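Local coordinates for protein endonuclease V (Bacillus subtilis, PDB 3GA2) that probably nicks DNA at the second phosphodiester bond 3' to a deoxyinosine, using magnesium, in the repair of deaminated bases, at residues 44-48 against 58-62; 78-82 against 98-102; 142-146 against 214-219; 129-134 against 192-196; 1-5 against 103-109. The protein carries 1 engineered substitution. One frame throughout, in Å; residues are numbered along the deposited sequence.

Contact 1: residues 44-48 against 58-62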
# COMPACT_ATOMS: atom_id res chain seq x y z
N GLY A 44 6.27 -5.11 3.59
CA GLY A 44 6.11 -3.74 3.14
C GLY A 44 6.26 -3.73 1.63
O GLY A 44 7.13 -4.41 1.10
N VAL A 45 5.41 -2.97 0.96
CA VAL A 45 5.43 -2.90 -0.50
C VAL A 45 5.57 -1.46 -0.98
O VAL A 45 4.90 -0.55 -0.49
CB VAL A 45 4.13 -3.46 -1.11
CG1 VAL A 45 4.30 -3.66 -2.61
CG2 VAL A 45 3.75 -4.77 -0.44
N ASP A 46 6.46 -1.25 -1.94
CA ASP A 46 6.63 0.07 -2.51
C ASP A 46 7.01 -0.09 -3.97
O ASP A 46 7.40 -1.17 -4.41
CB ASP A 46 7.68 0.88 -1.74
CG ASP A 46 7.41 2.37 -1.78
OD1 ASP A 46 7.82 3.09 -0.84
OD2 ASP A 46 6.78 2.83 -2.76
N LEU A 47 6.88 1.00 -4.72
CA LEU A 47 7.17 1.01 -6.15
C LEU A 47 7.86 2.32 -6.51
O LEU A 47 7.53 3.37 -5.95
CB LEU A 47 5.85 0.91 -6.92
CG LEU A 47 5.75 0.27 -8.31
CD1 LEU A 47 7.07 0.38 -9.05
CD2 LEU A 47 5.35 -1.17 -8.14
N ALA A 48 8.81 2.26 -7.44
CA ALA A 48 9.53 3.44 -7.89
C ALA A 48 9.58 3.46 -9.41
O ALA A 48 9.70 2.42 -10.05
CB ALA A 48 10.95 3.45 -7.32
N GLY A 58 9.32 0.64 -13.88
CA GLY A 58 8.98 0.58 -12.47
C GLY A 58 9.57 -0.62 -11.77
O GLY A 58 9.70 -1.70 -12.35
N VAL A 59 9.93 -0.43 -10.51
CA VAL A 59 10.49 -1.51 -9.71
C VAL A 59 9.73 -1.63 -8.40
O VAL A 59 9.64 -0.67 -7.64
CB VAL A 59 11.98 -1.27 -9.39
CG1 VAL A 59 12.52 -2.43 -8.56
CG2 VAL A 59 12.77 -1.13 -10.67
N CYS A 60 9.18 -2.81 -8.15
CA CYS A 60 8.44 -3.04 -6.91
C CYS A 60 9.27 -3.90 -5.98
O CYS A 60 9.78 -4.94 -6.37
CB CYS A 60 7.12 -3.77 -7.19
SG CYS A 60 6.32 -4.41 -5.69
N CYS A 61 9.42 -3.44 -4.74
CA CYS A 61 10.17 -4.18 -3.74
C CYS A 61 9.24 -4.58 -2.60
O CYS A 61 8.37 -3.80 -2.18
CB CYS A 61 11.29 -3.33 -3.14
SG CYS A 61 12.69 -2.98 -4.23
N ILE A 62 9.42 -5.80 -2.12
CA ILE A 62 8.65 -6.30 -1.00
C ILE A 62 9.68 -6.67 0.05
O ILE A 62 10.60 -7.44 -0.22
CB ILE A 62 7.82 -7.55 -1.38
CG1 ILE A 62 6.72 -7.16 -2.38
CG2 ILE A 62 7.20 -8.16 -0.13
CD1 ILE A 62 5.87 -8.33 -2.85

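Contact 2: residues 78-82 against 98-102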
# COMPACT_ATOMS: atom_id res chain seq x y z
N SER A 78 10.53 -6.83 -8.35
CA SER A 78 10.06 -7.08 -9.69
C SER A 78 10.43 -5.84 -10.48
O SER A 78 10.40 -4.73 -9.94
CB SER A 78 8.54 -7.28 -9.67
OG SER A 78 8.07 -7.74 -10.92
N MSE A 79 10.80 -6.01 -11.75
CA MSE A 79 11.18 -4.88 -12.58
C MSE A 79 10.72 -5.10 -14.02
O MSE A 79 10.77 -6.21 -14.53
CB MSE A 79 12.70 -4.68 -12.53
CG MSE A 79 13.22 -3.41 -13.20
SE MSE A 79 13.56 -3.59 -15.10
CE MSE A 79 15.33 -4.37 -14.98
N GLY A 80 10.26 -4.02 -14.65
CA GLY A 80 9.78 -4.11 -16.03
C GLY A 80 9.18 -2.80 -16.52
O GLY A 80 8.83 -1.93 -15.72
N ARG A 81 9.06 -2.65 -17.83
CA ARG A 81 8.49 -1.42 -18.40
C ARG A 81 7.03 -1.29 -17.99
O ARG A 81 6.23 -2.19 -18.22
CB ARG A 81 8.59 -1.44 -19.93
CG ARG A 81 8.18 -0.13 -20.60
CD ARG A 81 8.36 -0.20 -22.11
NE ARG A 81 7.43 -1.14 -22.73
CZ ARG A 81 6.12 -0.95 -22.81
NH1 ARG A 81 5.57 0.15 -22.31
NH2 ARG A 81 5.35 -1.86 -23.38
N ILE A 82 6.70 -0.17 -17.36
CA ILE A 82 5.34 0.08 -16.91
C ILE A 82 4.47 0.47 -18.11
O ILE A 82 4.94 1.17 -19.01
CB ILE A 82 5.30 1.21 -15.86
CG1 ILE A 82 4.22 0.91 -14.82
CG2 ILE A 82 5.02 2.55 -16.53
CD1 ILE A 82 4.62 -0.19 -13.86
N LEU A 98 3.41 -5.73 -11.52
CA LEU A 98 4.72 -5.80 -10.87
C LEU A 98 4.59 -6.27 -9.43
O LEU A 98 5.46 -6.98 -8.92
CB LEU A 98 5.41 -4.43 -10.91
CG LEU A 98 6.00 -4.04 -12.27
CD1 LEU A 98 6.52 -2.62 -12.23
CD2 LEU A 98 7.11 -5.02 -12.62
N ILE A 99 3.51 -5.87 -8.76
CA ILE A 99 3.28 -6.26 -7.37
C ILE A 99 3.06 -7.76 -7.27
O ILE A 99 3.65 -8.43 -6.41
CB ILE A 99 2.05 -5.53 -6.78
CG1 ILE A 99 2.28 -4.02 -6.85
CG2 ILE A 99 1.82 -5.99 -5.33
CD1 ILE A 99 1.09 -3.18 -6.38
N ILE A 100 2.24 -8.29 -8.16
CA ILE A 100 1.94 -9.71 -8.18
C ILE A 100 3.20 -10.51 -8.49
O ILE A 100 3.46 -11.53 -7.86
CB ILE A 100 0.87 -10.03 -9.23
CG1 ILE A 100 -0.36 -9.15 -9.01
CG2 ILE A 100 0.49 -11.51 -9.15
CD1 ILE A 100 -0.90 -9.22 -7.60
N GLU A 101 3.96 -10.04 -9.47
CA GLU A 101 5.20 -10.71 -9.86
C GLU A 101 6.15 -10.86 -8.68
O GLU A 101 6.72 -11.93 -8.46
CB GLU A 101 5.90 -9.93 -10.97
CG GLU A 101 5.78 -10.56 -12.34
CD GLU A 101 6.19 -12.02 -12.33
OE1 GLU A 101 7.31 -12.32 -11.85
OE2 GLU A 101 5.40 -12.87 -12.79
N ALA A 102 6.32 -9.77 -7.94
CA ALA A 102 7.20 -9.76 -6.78
C ALA A 102 6.67 -10.70 -5.70
O ALA A 102 7.42 -11.52 -5.17
CB ALA A 102 7.31 -8.33 -6.22

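Contact 3: residues 142-146 against 214-219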
# COMPACT_ATOMS: atom_id res chain seq x y z
N GLY A 142 -3.08 0.46 4.07
CA GLY A 142 -2.63 1.56 3.23
C GLY A 142 -1.94 2.63 4.05
O GLY A 142 -2.47 3.10 5.05
N ILE A 143 -0.73 2.99 3.63
CA ILE A 143 0.06 4.02 4.31
C ILE A 143 0.44 5.06 3.23
O ILE A 143 1.40 4.86 2.48
CB ILE A 143 1.38 3.44 4.89
CG1 ILE A 143 1.07 2.33 5.90
CG2 ILE A 143 2.19 4.55 5.54
CD1 ILE A 143 0.38 2.81 7.18
N ALA A 144 -0.32 6.15 3.15
CA ALA A 144 -0.06 7.19 2.16
C ALA A 144 0.72 8.40 2.71
O ALA A 144 0.45 8.87 3.81
CB ALA A 144 -1.39 7.66 1.55
N LYS A 145 1.68 8.90 1.93
CA LYS A 145 2.50 10.05 2.34
C LYS A 145 1.82 11.37 2.02
O LYS A 145 2.18 12.41 2.56
CB LYS A 145 3.85 10.03 1.61
CG LYS A 145 4.70 8.80 1.85
CD LYS A 145 5.88 8.78 0.87
CE LYS A 145 6.68 7.50 0.99
NZ LYS A 145 7.80 7.47 0.01
N THR A 146 0.83 11.33 1.13
CA THR A 146 0.12 12.54 0.75
C THR A 146 -1.38 12.32 0.86
O THR A 146 -1.88 11.21 0.68
CB THR A 146 0.44 12.96 -0.70
OG1 THR A 146 -0.04 11.96 -1.60
CG2 THR A 146 1.94 13.13 -0.89
N ARG A 214 8.44 8.64 9.48
CA ARG A 214 7.00 8.64 9.68
C ARG A 214 6.37 7.40 9.03
O ARG A 214 5.17 7.17 9.15
CB ARG A 214 6.37 9.90 9.10
CG ARG A 214 6.68 10.12 7.64
CD ARG A 214 5.95 11.35 7.12
NE ARG A 214 6.22 11.58 5.70
CZ ARG A 214 5.32 12.01 4.83
NH1 ARG A 214 4.08 12.27 5.23
NH2 ARG A 214 5.66 12.18 3.57
N LEU A 215 7.18 6.62 8.33
CA LEU A 215 6.69 5.42 7.69
C LEU A 215 7.01 4.20 8.52
O LEU A 215 8.12 4.08 9.05
CB LEU A 215 7.33 5.24 6.31
CG LEU A 215 7.16 6.37 5.30
CD1 LEU A 215 7.89 5.98 4.03
CD2 LEU A 215 5.69 6.63 5.02
N PRO A 216 6.06 3.27 8.65
CA PRO A 216 6.33 2.06 9.45
C PRO A 216 7.55 1.33 8.90
O PRO A 216 7.80 1.33 7.70
CB PRO A 216 5.03 1.26 9.34
CG PRO A 216 4.39 1.78 8.08
CD PRO A 216 4.69 3.25 8.10
N ILE A 217 8.31 0.70 9.80
CA ILE A 217 9.53 -0.02 9.42
C ILE A 217 9.51 -0.75 8.08
O ILE A 217 10.34 -0.49 7.23
CB ILE A 217 9.96 -1.01 10.53
CG1 ILE A 217 10.28 -0.25 11.81
CG2 ILE A 217 11.19 -1.78 10.09
CD1 ILE A 217 10.48 -1.15 13.02
N PRO A 218 8.55 -1.67 7.88
CA PRO A 218 8.46 -2.42 6.62
C PRO A 218 8.39 -1.52 5.38
O PRO A 218 9.08 -1.77 4.39
CB PRO A 218 7.19 -3.25 6.79
CG PRO A 218 7.13 -3.46 8.26
CD PRO A 218 7.48 -2.10 8.80
N VAL A 219 7.54 -0.50 5.43
CA VAL A 219 7.36 0.41 4.31
C VAL A 219 8.58 1.30 4.09
O VAL A 219 8.96 1.57 2.96
CB VAL A 219 6.11 1.30 4.51
CG1 VAL A 219 5.88 2.17 3.28
CG2 VAL A 219 4.89 0.42 4.75

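Contact 4: residues 129-134 against 192-196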
# COMPACT_ATOMS: atom_id res chain seq x y z
N ALA A 129 -3.68 -0.56 -2.13
CA ALA A 129 -3.62 -1.46 -0.98
C ALA A 129 -4.85 -2.38 -0.92
O ALA A 129 -4.73 -3.58 -0.66
CB ALA A 129 -3.49 -0.66 0.32
N THR A 130 -6.02 -1.81 -1.16
CA THR A 130 -7.25 -2.59 -1.13
C THR A 130 -7.30 -3.54 -2.33
O THR A 130 -7.55 -4.74 -2.18
CB THR A 130 -8.49 -1.66 -1.16
OG1 THR A 130 -8.50 -0.85 0.02
CG2 THR A 130 -9.78 -2.48 -1.21
N HIS A 131 -7.05 -2.99 -3.51
CA HIS A 131 -7.06 -3.76 -4.75
C HIS A 131 -6.09 -4.95 -4.71
O HIS A 131 -6.46 -6.07 -5.06
CB HIS A 131 -6.73 -2.83 -5.92
CG HIS A 131 -7.15 -3.36 -7.26
ND1 HIS A 131 -7.21 -2.57 -8.39
CD2 HIS A 131 -7.54 -4.60 -7.65
CE1 HIS A 131 -7.60 -3.30 -9.42
NE2 HIS A 131 -7.81 -4.53 -9.00
N ALA A 132 -4.85 -4.70 -4.29
CA ALA A 132 -3.85 -5.76 -4.22
C ALA A 132 -4.27 -6.89 -3.27
O ALA A 132 -3.91 -8.05 -3.47
CB ALA A 132 -2.51 -5.19 -3.77
N ALA A 133 -5.04 -6.55 -2.24
CA ALA A 133 -5.48 -7.54 -1.26
C ALA A 133 -6.17 -8.74 -1.90
O ALA A 133 -5.94 -9.88 -1.50
CB ALA A 133 -6.39 -6.90 -0.24
N PHE A 134 -7.02 -8.49 -2.89
CA PHE A 134 -7.72 -9.59 -3.53
C PHE A 134 -6.75 -10.59 -4.15
O PHE A 134 -6.93 -11.80 -4.03
CB PHE A 134 -8.69 -9.07 -4.60
CG PHE A 134 -9.76 -8.19 -4.05
CD1 PHE A 134 -9.64 -6.81 -4.11
CD2 PHE A 134 -10.89 -8.74 -3.46
CE1 PHE A 134 -10.63 -5.98 -3.58
CE2 PHE A 134 -11.89 -7.92 -2.93
CZ PHE A 134 -11.76 -6.54 -2.99
N CYS A 192 -7.60 1.21 5.79
CA CYS A 192 -7.57 -0.24 5.76
C CYS A 192 -7.32 -0.55 4.30
O CYS A 192 -7.61 0.26 3.42
CB CYS A 192 -8.94 -0.83 6.12
SG CYS A 192 -9.43 -0.67 7.83
N GLY A 193 -6.77 -1.73 4.05
CA GLY A 193 -6.56 -2.17 2.69
C GLY A 193 -7.80 -3.02 2.49
O GLY A 193 -8.81 -2.55 1.97
N ASN A 194 -7.73 -4.28 2.93
CA ASN A 194 -8.87 -5.19 2.87
C ASN A 194 -8.62 -6.32 3.87
O ASN A 194 -7.47 -6.60 4.21
CB ASN A 194 -9.08 -5.76 1.46
CG ASN A 194 -10.43 -6.46 1.30
OD1 ASN A 194 -11.33 -6.28 2.12
ND2 ASN A 194 -10.57 -7.25 0.23
N TYR A 195 -9.69 -6.91 4.38
CA TYR A 195 -9.59 -8.01 5.33
C TYR A 195 -9.03 -7.62 6.70
O TYR A 195 -8.37 -8.42 7.36
CB TYR A 195 -8.72 -9.13 4.73
CG TYR A 195 -9.12 -9.54 3.33
CD1 TYR A 195 -10.44 -9.85 3.03
CD2 TYR A 195 -8.18 -9.63 2.31
CE1 TYR A 195 -10.81 -10.25 1.74
CE2 TYR A 195 -8.54 -10.03 1.03
CZ TYR A 195 -9.85 -10.34 0.75
OH TYR A 195 -10.19 -10.75 -0.52
N ILE A 196 -9.32 -6.40 7.13
CA ILE A 196 -8.83 -5.91 8.41
C ILE A 196 -9.57 -4.62 8.78
O ILE A 196 -9.91 -3.82 7.89
CB ILE A 196 -7.32 -5.63 8.32
CG1 ILE A 196 -6.76 -5.18 9.67
CG2 ILE A 196 -7.06 -4.55 7.27
CD1 ILE A 196 -5.24 -4.98 9.65

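Contact 5: residues 1-5 against 103-109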
# COMPACT_ATOMS: atom_id res chain seq x y z
N MSE A 1 5.12 -16.47 -3.02
CA MSE A 1 3.92 -17.25 -2.62
C MSE A 1 2.88 -17.27 -3.73
O MSE A 1 2.99 -16.54 -4.72
CB MSE A 1 3.29 -16.67 -1.35
CG MSE A 1 2.97 -15.19 -1.40
SE MSE A 1 1.80 -14.60 0.07
CE MSE A 1 0.48 -13.64 -0.97
N LYS A 2 1.87 -18.12 -3.57
CA LYS A 2 0.80 -18.23 -4.55
C LYS A 2 -0.14 -17.05 -4.40
O LYS A 2 -0.32 -16.53 -3.30
CB LYS A 2 0.03 -19.54 -4.33
CG LYS A 2 0.90 -20.78 -4.41
CD LYS A 2 1.47 -20.97 -5.80
CE LYS A 2 0.37 -21.27 -6.80
NZ LYS A 2 -0.36 -22.52 -6.45
N VAL A 3 -0.73 -16.62 -5.50
CA VAL A 3 -1.68 -15.50 -5.48
C VAL A 3 -2.95 -15.89 -6.21
O VAL A 3 -2.94 -16.77 -7.07
CB VAL A 3 -1.10 -14.25 -6.16
CG1 VAL A 3 0.10 -13.73 -5.39
CG2 VAL A 3 -0.72 -14.57 -7.60
N PHE A 4 -4.06 -15.23 -5.87
CA PHE A 4 -5.33 -15.51 -6.52
C PHE A 4 -5.44 -14.77 -7.84
O PHE A 4 -5.18 -13.57 -7.92
CB PHE A 4 -6.50 -15.12 -5.62
CG PHE A 4 -6.61 -15.96 -4.38
CD1 PHE A 4 -5.84 -15.68 -3.26
CD2 PHE A 4 -7.47 -17.05 -4.36
CE1 PHE A 4 -5.92 -16.49 -2.13
CE2 PHE A 4 -7.56 -17.86 -3.23
CZ PHE A 4 -6.78 -17.58 -2.11
N ASP A 5 -5.82 -15.50 -8.89
CA ASP A 5 -5.97 -14.91 -10.22
C ASP A 5 -7.31 -14.19 -10.31
O ASP A 5 -8.22 -14.63 -11.01
CB ASP A 5 -5.90 -16.01 -11.29
CG ASP A 5 -5.60 -15.46 -12.67
OD1 ASP A 5 -6.25 -14.48 -13.09
OD2 ASP A 5 -4.72 -16.02 -13.35
N ALA A 103 5.38 -10.60 -5.41
CA ALA A 103 4.76 -11.45 -4.40
C ALA A 103 4.95 -12.93 -4.73
O ALA A 103 5.11 -13.76 -3.83
CB ALA A 103 3.27 -11.12 -4.29
N LYS A 104 4.93 -13.26 -6.02
CA LYS A 104 5.10 -14.64 -6.46
C LYS A 104 6.51 -15.16 -6.19
O LYS A 104 6.74 -16.37 -6.14
CB LYS A 104 4.76 -14.75 -7.96
CG LYS A 104 3.29 -14.43 -8.22
CD LYS A 104 2.99 -14.12 -9.68
CE LYS A 104 2.87 -15.37 -10.52
NZ LYS A 104 2.50 -15.00 -11.91
N LYS A 105 7.45 -14.25 -5.99
CA LYS A 105 8.82 -14.64 -5.71
C LYS A 105 9.05 -14.93 -4.23
O LYS A 105 10.05 -15.53 -3.86
CB LYS A 105 9.78 -13.55 -6.18
CG LYS A 105 9.73 -13.27 -7.68
CD LYS A 105 10.69 -12.16 -8.05
CE LYS A 105 10.76 -11.96 -9.55
NZ LYS A 105 11.87 -11.01 -9.90
N LEU A 106 8.11 -14.51 -3.38
CA LEU A 106 8.22 -14.71 -1.94
C LEU A 106 8.25 -16.17 -1.48
O LEU A 106 7.39 -16.97 -1.85
CB LEU A 106 7.05 -14.01 -1.23
CG LEU A 106 7.01 -12.48 -1.28
CD1 LEU A 106 5.73 -11.99 -0.62
CD2 LEU A 106 8.23 -11.91 -0.57
N GLU A 107 9.24 -16.50 -0.65
CA GLU A 107 9.33 -17.85 -0.12
C GLU A 107 8.52 -17.87 1.17
O GLU A 107 7.97 -18.90 1.57
CB GLU A 107 10.79 -18.25 0.18
CG GLU A 107 11.66 -18.42 -1.06
CD GLU A 107 12.99 -19.10 -0.75
OE1 GLU A 107 13.64 -18.71 0.24
OE2 GLU A 107 13.39 -20.01 -1.49
N THR A 108 8.43 -16.71 1.83
CA THR A 108 7.66 -16.61 3.06
C THR A 108 6.21 -16.30 2.73
O THR A 108 5.85 -16.10 1.57
CB THR A 108 8.19 -15.49 3.97
OG1 THR A 108 8.03 -14.22 3.33
CG2 THR A 108 9.66 -15.71 4.29
N GLU A 109 5.36 -16.29 3.75
CA GLU A 109 3.95 -16.00 3.56
C GLU A 109 3.58 -14.92 4.56
O GLU A 109 3.12 -15.21 5.66
CB GLU A 109 3.11 -17.27 3.81
CG GLU A 109 1.64 -17.13 3.42
CD GLU A 109 0.83 -18.41 3.68
OE1 GLU A 109 1.29 -19.50 3.29
OE2 GLU A 109 -0.27 -18.31 4.27
O HOH W 1 5.33 -19.07 -4.85

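Contact 1: residues 44-48 against 58-62
On one face of this antiparallel hairpin V45, L47, C60 and I62 form an apolar patch: V45 CG1 lies 3.8 Å from C60 SG and 4.3 Å from I62 CG1, and L47 CD2 closes to 3.3 Å from C60 CB. L47 CD1 also reaches the backbone, 3.1 Å from V59 O. Four backbone hydrogen bonds hold the strands in two hydrogen-bonded pairs: D46 N to C61 O (3.2 Å) and C61 N to D46 O (3.1 Å), then A48 N to V59 O (3.1 Å) and V59 N to A48 O (2.9 Å). The other face carries D46, A48, V59 and C61. There the D46 carboxylate leads away from strand 58-62, and its OD2 accepts from L47 N at 2.7 Å; D46 is a predicted Mg(2+) ligand beside D116, consistent with the RNase H-like fold of this family. Helix 96-105 covers C60 and I62 on one face, and helix 217-235 covers V59 and C61 on the other, while strands 72-81 and 113-116 flank the hairpin.

Contact 2: residues 78-82 against 98-102
Strand 78-81, on an outermost strand of the central sheet of this RNase H-like fold, is covered here by helix 98-102; the two short axes approach to 7.7 Å and run at 147° to each other. S78 and L98 bury the most surface, 89 Å² each, and both CA-to-CB bonds point at the opposite segment. S78 fits closely against the helix: its CB sits 3.2 Å from L98 O, its OG 3.3 Å from L98 CD2 and 3.1 Å from E101 CB. The same L98 O accepts the helical hydrogen bond from A102 N at 3.1 Å, so the serine packs against a regular turn. A102, the nearest helix residue by backbone, leaves room for this approach, its CB lying 3.8 Å from S78 CB. L98 reaches on past S78 to I82 and to the backbone at M79 and G80, its CD2 3.9 Å from G80 N. The CA-to-CB bond of M79, a selenomethionine, points away from the helix, and its side chain touches V59 on the other face. Strand 55-66 pairs with this strand, and I99 and I100 turn to helix 128-136 instead. Beyond the strand end I82 adds the last buried surface: its CA-to-CB bond points sideways, but its tip swings in, bringing CD1 to 3.5 Å from L98 CD1.

Contact 3: residues 142-146 against 214-219
Apolar packing joins the end of strand 142-144 to the turn that leads into helix 217-235. I143 points into it: CG2 meets P216 CD at 3.8 Å and L215 CD2 at 4.1 Å, and CG1 lies 4.4 Å from V219 CG2. P216 is the N-cap residue, so the isoleucine packs where the helix starts. The extended K145 chain adds a CE contact of 3.6 Å to L215 CD1. The polar part is one hydrogen bond, R214 NH1 to K145 O at 3.3 Å, and K145 CG lies over one face of the R214 guanidinium. The K145 ammonium serves another site: NZ forms salt bridges with D116, a predicted Mg(2+) ligand, and with D223, which places this lysine at the probable metal centre of the nuclease. Strand 140-144 runs between strands 113-116 and 188-194; I143 also packs on I188 and L190 of the latter, while P216 and V219 touch L114 of the former.

Contact 4: residues 129-134 against 192-196
C192 enters the contact through its backbone, its O lying 3.7 Å from T130 OG1, while its side chain packs on L198 and S201 of helix 198-207. At G193 the backbones come closest, with CA 3.9 Å from T130 CA. A glycine suits this point, because a CB would crowd A129 O; its own CA lies 4.0 Å from A129 C. G193 O accepts a short hydrogen bond from T130 OG1 at 2.6 Å, which ties the helix to the strand. G193 and N194 together face T140 of the neighbouring strand 140-144, a classic beta bulge in the central sheet of this RNase H-like fold, and helix 129-134 lies on that sheet with its short axis 5.9 Å from the strand at 23°. N194 then points toward the helix: CB packs 3.4 Å from A133 CB, and ND2 sits over one face of the F134 ring, 3.5 Å from CE2. Its OD1 accepts a hydrogen bond from N29 N and a weak one from Y195 N at 2.9 Å. Y195 has left-handed backbone angles (68°, 32°), so the chain turns here, while the end of its side chain comes back to the helix. A133 O lies at the ring edge, 3.6 Å from Y195 CE2, and A133 CB is 4.0 Å from the same carbon; Y195 OH reaches F134 CD2 at 3.6 Å.

Contact 5: residues 1-5 against 103-109
The chain's N-terminal amino group docks on the C-terminal part of helix 96-105. M1 N, from a selenomethionine, donates to L106 O at 2.6 Å and to A103 O at 2.8 Å. A103 O also accepts from L106 N at 3.1 Å, so the terminus shares a carbonyl already hydrogen-bonded within 103-109. A water adds a further link, donating to K104 O at 3.3 Å and receiving a weak hydrogen bond from M1 N at 3.2 Å. From the same residue M1 O lies 3.3 Å from K104 CA in an almost straight CA-H...O contact. Packing spreads from there. M1, with 143 Å² covered, lays CG 4.3 Å from L106 CB, CB 3.9 Å from T108 O and SE 4.2 Å from E109 CG. V3 makes the second patch, CG1 at 4.3 Å from A103 CB and CG2 at 4.1 Å from K104 CG. The contact thus fastens the leading segment of the chain to this helix, away from the predicted metal site. L106 faces strands 55-66 and 72-81, M1 reaches F113 of strand 113-116 and L136 of helix 128-136, and F4 is backbone-bonded to F135 of that second helix.

Overall arrangement
Contacts 1 and 2 meet directly, their centres 8 Å apart: C60 O lies 2.8 Å from S78 N and G58 N 3.2 Å from G80 O, adding strand 72-81 to the hairpin. Helix 96-105 runs from contact 2 to contact 5, V3 CG2 lying 3.6 Å from I100 CG2; contact 1 reaches contact 5 through I62 CD1, 3.5 Å from A103 N. Contacts 3 and 4 touch where G142 CA lies 3.8 Å from A129 CB. Contacts 1 and 3 both border the predicted metal site: between nearest side-chain atoms, D46 is about 2 Å from D116, and K145 about 3 Å from D116 and 4 Å from D46, whereas A129 of contact 4 is about 9 Å from D116.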